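Local coordinates for hypothetical protein (Aeropyrum pernix, PDB 2P6H), which is of unknown function but belongs to the YjbQ (UPF0047) family and assembles from three copies of the same chain, at residues L17-K22 against Q112-V117; V38-H43 against T126-Y131. All coordinates share one frame; numbering follows the deposited sequence.

Contact 1: residues L17-K22 against Q112-V117. With SO4 (sulfate ion), chain E.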
loop_
_atom_site.group_PDB
_atom_site.type_symbol
_atom_site.label_atom_id
_atom_site.label_comp_id
_atom_site.label_asym_id
_atom_site.label_seq_id
_atom_site.Cartn_x
_atom_site.Cartn_y
_atom_site.Cartn_z
ATOM N N LEU A 17 3.702 13.877 10.122
ATOM C CA LEU A 17 4.966 14.014 10.841
ATOM C C LEU A 17 6.061 13.171 10.196
ATOM O O LEU A 17 5.818 12.034 9.817
ATOM C CB LEU A 17 4.826 13.548 12.297
ATOM C CG LEU A 17 3.729 14.196 13.141
ATOM C CD1 LEU A 17 3.787 13.690 14.569
ATOM C CD2 LEU A 17 3.926 15.693 13.119
ATOM N N ASP A 18 7.260 13.743 10.079
ATOM C CA ASP A 18 8.433 13.047 9.538
ATOM C C ASP A 18 9.107 12.288 10.690
ATOM O O ASP A 18 9.716 12.897 11.583
ATOM C CB ASP A 18 9.432 14.052 8.962
ATOM C CG ASP A 18 10.665 13.384 8.361
ATOM O OD1 ASP A 18 10.863 12.158 8.533
ATOM O OD2 ASP A 18 11.452 14.101 7.707
ATOM N N VAL A 19 9.007 10.963 10.670
ATOM C CA VAL A 19 9.604 10.142 11.740
ATOM C C VAL A 19 10.819 9.346 11.240
ATOM O O VAL A 19 11.269 8.393 11.862
ATOM C CB VAL A 19 8.545 9.184 12.340
ATOM C CG1 VAL A 19 7.396 9.990 12.943
ATOM C CG2 VAL A 19 8.002 8.264 11.263
ATOM N N THR A 20 11.381 9.727 10.099
ATOM C CA THR A 20 12.568 9.047 9.536
ATOM C C THR A 20 13.687 8.906 10.554
ATOM O O THR A 20 14.329 7.870 10.670
ATOM C CB THR A 20 13.128 9.835 8.352
ATOM O OG1 THR A 20 12.052 10.200 7.483
ATOM C CG2 THR A 20 14.122 8.971 7.570
ATOM N N GLY A 21 13.938 9.990 11.281
ATOM C CA GLY A 21 15.009 9.999 12.263
ATOM C C GLY A 21 14.946 8.866 13.269
ATOM O O GLY A 21 15.917 8.132 13.457
ATOM N N LYS A 22 13.801 8.725 13.925
ATOM C CA LYS A 22 13.603 7.682 14.929
ATOM C C LYS A 22 13.760 6.274 14.339
ATOM O O LYS A 22 14.229 5.349 14.989
ATOM C CB LYS A 22 12.200 7.845 15.516
ATOM C CG LYS A 22 12.077 9.087 16.400
ATOM C CD LYS A 22 10.647 9.293 16.899
ATOM C CE LYS A 22 10.541 10.409 17.940
ATOM N NZ LYS A 22 9.162 10.890 17.999
ATOM N N GLN A 112 12.815 10.835 -0.326
ATOM C CA GLN A 112 11.814 10.046 0.391
ATOM C C GLN A 112 12.041 10.060 1.894
ATOM O O GLN A 112 13.171 9.931 2.369
ATOM C CB GLN A 112 11.815 8.589 -0.089
ATOM C CG GLN A 112 11.386 8.406 -1.541
ATOM C CD GLN A 112 11.295 6.941 -1.952
ATOM O OE1 GLN A 112 12.147 6.124 -1.594
ATOM N NE2 GLN A 112 10.260 6.609 -2.720
ATOM N N ARG A 113 10.954 10.212 2.640
ATOM C CA ARG A 113 11.006 10.208 4.081
ATOM C C ARG A 113 9.823 9.430 4.617
ATOM O O ARG A 113 8.802 9.270 3.960
ATOM C CB ARG A 113 10.943 11.656 4.565
ATOM C CG ARG A 113 12.116 12.493 4.054
ATOM C CD ARG A 113 13.293 12.491 5.037
ATOM N NE ARG A 113 14.407 13.286 4.513
ATOM C CZ ARG A 113 14.839 14.316 5.264
ATOM N NH1 ARG A 113 14.263 14.577 6.424
ATOM N NH2 ARG A 113 15.853 15.070 4.833
ATOM N N ILE A 114 9.946 8.916 5.832
ATOM C CA ILE A 114 8.890 8.141 6.467
ATOM C C ILE A 114 7.961 9.083 7.187
ATOM O O ILE A 114 8.318 9.719 8.171
ATOM C CB ILE A 114 9.483 7.139 7.478
ATOM C CG1 ILE A 114 10.491 6.230 6.772
ATOM C CG2 ILE A 114 8.360 6.248 8.044
ATOM C CD1 ILE A 114 11.413 5.334 7.600
ATOM N N LEU A 115 6.730 9.176 6.707
ATOM C CA LEU A 115 5.777 10.104 7.290
ATOM C C LEU A 115 4.634 9.449 8.052
ATOM O O LEU A 115 3.938 8.582 7.524
ATOM C CB LEU A 115 5.181 10.983 6.185
ATOM C CG LEU A 115 6.223 11.661 5.281
ATOM C CD1 LEU A 115 5.545 12.410 4.160
ATOM C CD2 LEU A 115 7.076 12.613 6.116
ATOM N N PHE A 116 4.449 9.865 9.299
ATOM C CA PHE A 116 3.348 9.368 10.109
ATOM C C PHE A 116 2.185 10.282 9.735
ATOM O O PHE A 116 2.314 11.510 9.766
ATOM C CB PHE A 116 3.632 9.522 11.604
ATOM C CG PHE A 116 2.569 8.911 12.476
ATOM C CD1 PHE A 116 1.419 9.623 12.790
ATOM C CD2 PHE A 116 2.707 7.612 12.963
ATOM C CE1 PHE A 116 0.417 9.057 13.574
ATOM C CE2 PHE A 116 1.710 7.031 13.753
ATOM C CZ PHE A 116 0.564 7.756 14.058
ATOM N N VAL A 117 1.059 9.685 9.372
ATOM C CA VAL A 117 -0.107 10.466 9.006
ATOM C C VAL A 117 -1.205 10.309 10.035
ATOM O O VAL A 117 -1.894 9.300 10.099
ATOM C CB VAL A 117 -0.622 9.937 7.685
ATOM C CG1 VAL A 117 -1.805 10.779 7.211
ATOM C CG2 VAL A 117 0.478 9.985 6.641
HETATM S S SO4 E . 7.530 13.083 20.300
HETATM O O1 SO4 E . 8.931 12.831 20.221
HETATM O O2 SO4 E . 7.065 14.422 20.381
HETATM O O3 SO4 E . 6.975 12.332 21.540
HETATM O O4 SO4 E . 6.817 12.478 19.191
#
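Asp18 carries the polar side of this contact, where strand 15-18, outermost of its sheet within the chain, runs antiparallel to strand 113-118 and then turns into helix 20-28. Its CG is anti to the backbone N (chi1 -179°), which carries the carboxylate out beside Arg113 and Thr20, where its two oxygens serve different donors. Asp18 OD2 uses its syn lone pair to take Arg113 NH1 at 3.1 Å, a bent salt bridge with the carboxylate and guanidinium planes turned 53° apart. Asp18 OD1 closes an Asx turn by accepting Thr20 N at 2.9 Å, and it also takes Thr20 OG1 at 2.5 Å. That hydroxyl gives its proton to Asp18, so Thr20 OG1 can accept from Ile114 N at 3.0 Å, extending the strand ladder through a side chain. An alanine here, having no carboxylate, loses the salt bridge and the Asx turn and would probably leave Thr20 OG1 less firmly oriented toward Ile114 N. Backbone bonds continue the pairing: Leu17 and Phe116 form a hydrogen-bonded pair in both directions, and Val19 N meets Ile114 O almost along the C=O axis. On the other side of Arg113 to Val117, strand 46-51 completes the small sheet. Lys22 NZ, on its extended chain, hydrogen-bonds O1 of a sulfate, probably from the crystallisation liquor. Leu115 CD2 packs against Asp18 CA, while Val19 straddles two neighbours, CG2 at 3.8 Å from Ile114 CG2 and CG1 at 4.0 Å from Phe116 CB.

Contact 2: residues V38-H43 against T126-Y131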
loop_
_atom_site.group_PDB
_atom_site.type_symbol
_atom_site.label_atom_id
_atom_site.label_comp_id
_atom_site.label_asym_id
_atom_site.label_seq_id
_atom_site.Cartn_x
_atom_site.Cartn_y
_atom_site.Cartn_z
ATOM N N VAL A 38 10.404 -3.362 8.307
ATOM C CA VAL A 38 8.969 -3.114 8.155
ATOM C C VAL A 38 8.565 -2.086 9.163
ATOM O O VAL A 38 8.790 -2.228 10.357
ATOM C CB VAL A 38 8.126 -4.384 8.411
ATOM C CG1 VAL A 38 6.644 -4.076 8.207
ATOM C CG2 VAL A 38 8.543 -5.486 7.455
ATOM N N VAL A 39 8.034 -0.981 8.631
ATOM C CA VAL A 39 7.512 0.087 9.443
ATOM C C VAL A 39 6.027 -0.017 9.405
ATOM O O VAL A 39 5.402 0.008 8.352
ATOM C CB VAL A 39 7.912 1.437 8.849
ATOM C CG1 VAL A 39 7.459 2.565 9.773
ATOM C CG2 VAL A 39 9.419 1.501 8.682
ATOM N N TYR A 40 5.385 -0.157 10.556
ATOM C CA TYR A 40 3.940 -0.283 10.564
ATOM C C TYR A 40 3.329 0.291 11.832
ATOM O O TYR A 40 3.961 0.381 12.882
ATOM C CB TYR A 40 3.539 -1.763 10.372
ATOM C CG TYR A 40 4.036 -2.645 11.478
ATOM C CD1 TYR A 40 5.400 -2.897 11.636
ATOM C CD2 TYR A 40 3.126 -3.295 12.319
ATOM C CE1 TYR A 40 5.851 -3.764 12.626
ATOM C CE2 TYR A 40 3.577 -4.169 13.307
ATOM C CZ TYR A 40 4.944 -4.392 13.463
ATOM O OH TYR A 40 5.392 -5.264 14.442
ATOM N N VAL A 41 2.080 0.751 11.688
ATOM C CA VAL A 41 1.371 1.298 12.820
ATOM C C VAL A 41 0.139 0.414 13.113
ATOM O O VAL A 41 -0.512 -0.107 12.217
ATOM C CB VAL A 41 1.035 2.798 12.524
ATOM C CG1 VAL A 41 2.232 3.481 11.866
ATOM C CG2 VAL A 41 -0.167 2.892 11.603
ATOM N N PRO A 42 -0.111 0.156 14.395
ATOM C CA PRO A 42 -1.225 -0.676 14.816
ATOM C C PRO A 42 -2.551 0.114 14.895
ATOM O O PRO A 42 -3.539 -0.355 15.442
ATOM C CB PRO A 42 -0.843 -1.147 16.203
ATOM C CG PRO A 42 -0.193 0.083 16.815
ATOM C CD PRO A 42 0.665 0.564 15.567
ATOM N N HIS A 43 -2.560 1.313 14.320
ATOM C CA HIS A 43 -3.756 2.161 14.381
ATOM C C HIS A 43 -4.624 2.085 13.125
ATOM O O HIS A 43 -4.100 2.004 12.018
ATOM C CB HIS A 43 -3.345 3.621 14.618
ATOM C CG HIS A 43 -2.429 3.811 15.790
ATOM N ND1 HIS A 43 -2.790 3.487 17.080
ATOM C CD2 HIS A 43 -1.163 4.290 15.862
ATOM C CE1 HIS A 43 -1.786 3.755 17.897
ATOM N NE2 HIS A 43 -0.786 4.242 17.183
ATOM N N THR A 126 1.781 5.105 18.202
ATOM C CA THR A 126 2.882 4.132 18.188
ATOM C C THR A 126 3.283 3.734 16.774
ATOM O O THR A 126 2.462 3.626 15.872
ATOM C CB THR A 126 2.448 2.877 18.930
ATOM O OG1 THR A 126 2.164 3.215 20.290
ATOM C CG2 THR A 126 3.575 1.840 18.903
ATOM N N VAL A 127 4.607 3.571 16.588
ATOM C CA VAL A 127 5.122 3.019 15.344
ATOM C C VAL A 127 5.925 1.803 15.691
ATOM O O VAL A 127 6.808 1.852 16.544
ATOM C CB VAL A 127 6.073 4.029 14.692
ATOM C CG1 VAL A 127 6.746 3.385 13.469
ATOM C CG2 VAL A 127 5.330 5.267 14.253
ATOM N N ASN A 128 5.547 0.685 15.072
ATOM C CA ASN A 128 6.247 -0.540 15.356
ATOM C C ASN A 128 7.271 -0.810 14.247
ATOM O O ASN A 128 7.091 -0.406 13.106
ATOM C CB ASN A 128 5.207 -1.683 15.399
ATOM C CG ASN A 128 4.349 -1.584 16.648
ATOM O OD1 ASN A 128 3.193 -1.989 16.674
ATOM N ND2 ASN A 128 4.956 -1.047 17.727
ATOM N N LEU A 129 8.357 -1.483 14.610
ATOM C CA LEU A 129 9.438 -1.731 13.662
ATOM C C LEU A 129 9.904 -3.174 13.740
ATOM O O LEU A 129 9.965 -3.769 14.816
ATOM C CB LEU A 129 10.634 -0.810 13.959
ATOM C CG LEU A 129 10.340 0.692 14.091
ATOM C CD1 LEU A 129 11.508 1.425 14.716
ATOM C CD2 LEU A 129 10.011 1.265 12.721
ATOM N N LEU A 130 10.225 -3.734 12.581
ATOM C CA LEU A 130 10.692 -5.117 12.482
ATOM C C LEU A 130 11.835 -5.188 11.491
ATOM O O LEU A 130 11.746 -4.715 10.366
ATOM C CB LEU A 130 9.536 -6.031 12.019
ATOM C CG LEU A 130 9.931 -7.524 11.863
ATOM C CD1 LEU A 130 8.733 -8.463 11.996
ATOM C CD2 LEU A 130 10.566 -7.828 10.506
ATOM N N TYR A 131 12.941 -5.797 11.900
ATOM C CA TYR A 131 14.074 -5.951 11.002
ATOM C C TYR A 131 14.329 -7.427 10.799
ATOM O O TYR A 131 14.515 -8.180 11.760
ATOM C CB TYR A 131 15.342 -5.306 11.552
ATOM C CG TYR A 131 16.505 -5.519 10.612
ATOM C CD1 TYR A 131 16.555 -4.864 9.382
ATOM C CD2 TYR A 131 17.510 -6.444 10.907
ATOM C CE1 TYR A 131 17.573 -5.128 8.461
ATOM C CE2 TYR A 131 18.532 -6.715 9.987
ATOM C CZ TYR A 131 18.552 -6.057 8.771
ATOM O OH TYR A 131 19.532 -6.343 7.845
HETATM O O HOH W 1 7.474 -5.071 16.123
#
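Backbone hydrogen bonds come first: strands 35-40 and 124-133 are antiparallel neighbours in the larger sheet, and Val38 with Leu130 and Tyr40 with Asn128 each form a hydrogen-bonded pair. The shortest of these bonds, Asn128 N to Tyr40 O at 2.7 Å, runs nearly along the C=O axis. Beyond the end of strand 35-40 a side chain takes over the pairing, as His43 NE2 accepts Thr126 N at 2.9 Å, the donor lying exactly in the imidazole plane. Pro42 CG sits over the centre of that ring.

The aromatic contact belongs to Tyr40. Its CG occupies the crowded position between backbone N and carbonyl carbon (chi1 62°), which swings the ring across Asn128, whose CB makes a CH-pi contact over one face, 3.5 Å from the centroid of the Tyr40 ring. The phenol OH shares a water with Leu129 O, to which the water donates, and it hydrogen-bonds Ser107 OG of the third subunit.

Apolar packing fills the opposite face of the sheet, where Val39 CG1 meets Val127 CG1 at 3.9 Å and Val39 CG2 lies beside Leu129 CD2; helix 20-28 covers Leu129 there.

Because NE2 accepts a backbone N-H, any proton on the neutral His43 ring should be on ND1, and that bond, together with Pro42 over the ring, probably holds the side chain in one ring orientation.

How the contacts relate
From the N terminus, strand 2-9 leads to the end of strand 15-18 and the start of helix 20-28, the first half of contact 1. The end of strand 35-40 and the loop after it are the first half of contact 2. Strand 46-51, helices 55-69 and 84-93 and strands 96-102 and 105-106 follow before strand 113-118 closes contact 1. Strand 124-133 then closes contact 2. The segments alternate, so the two closures cross rather than nest. Contact 1 belongs to the three-stranded sheet and contact 2 to the five-stranded one; they meet where the Phe116 ring packs on Val127, with CD2 3.7 Å from CG2, and on Val41, while Ile114 approaches Val39.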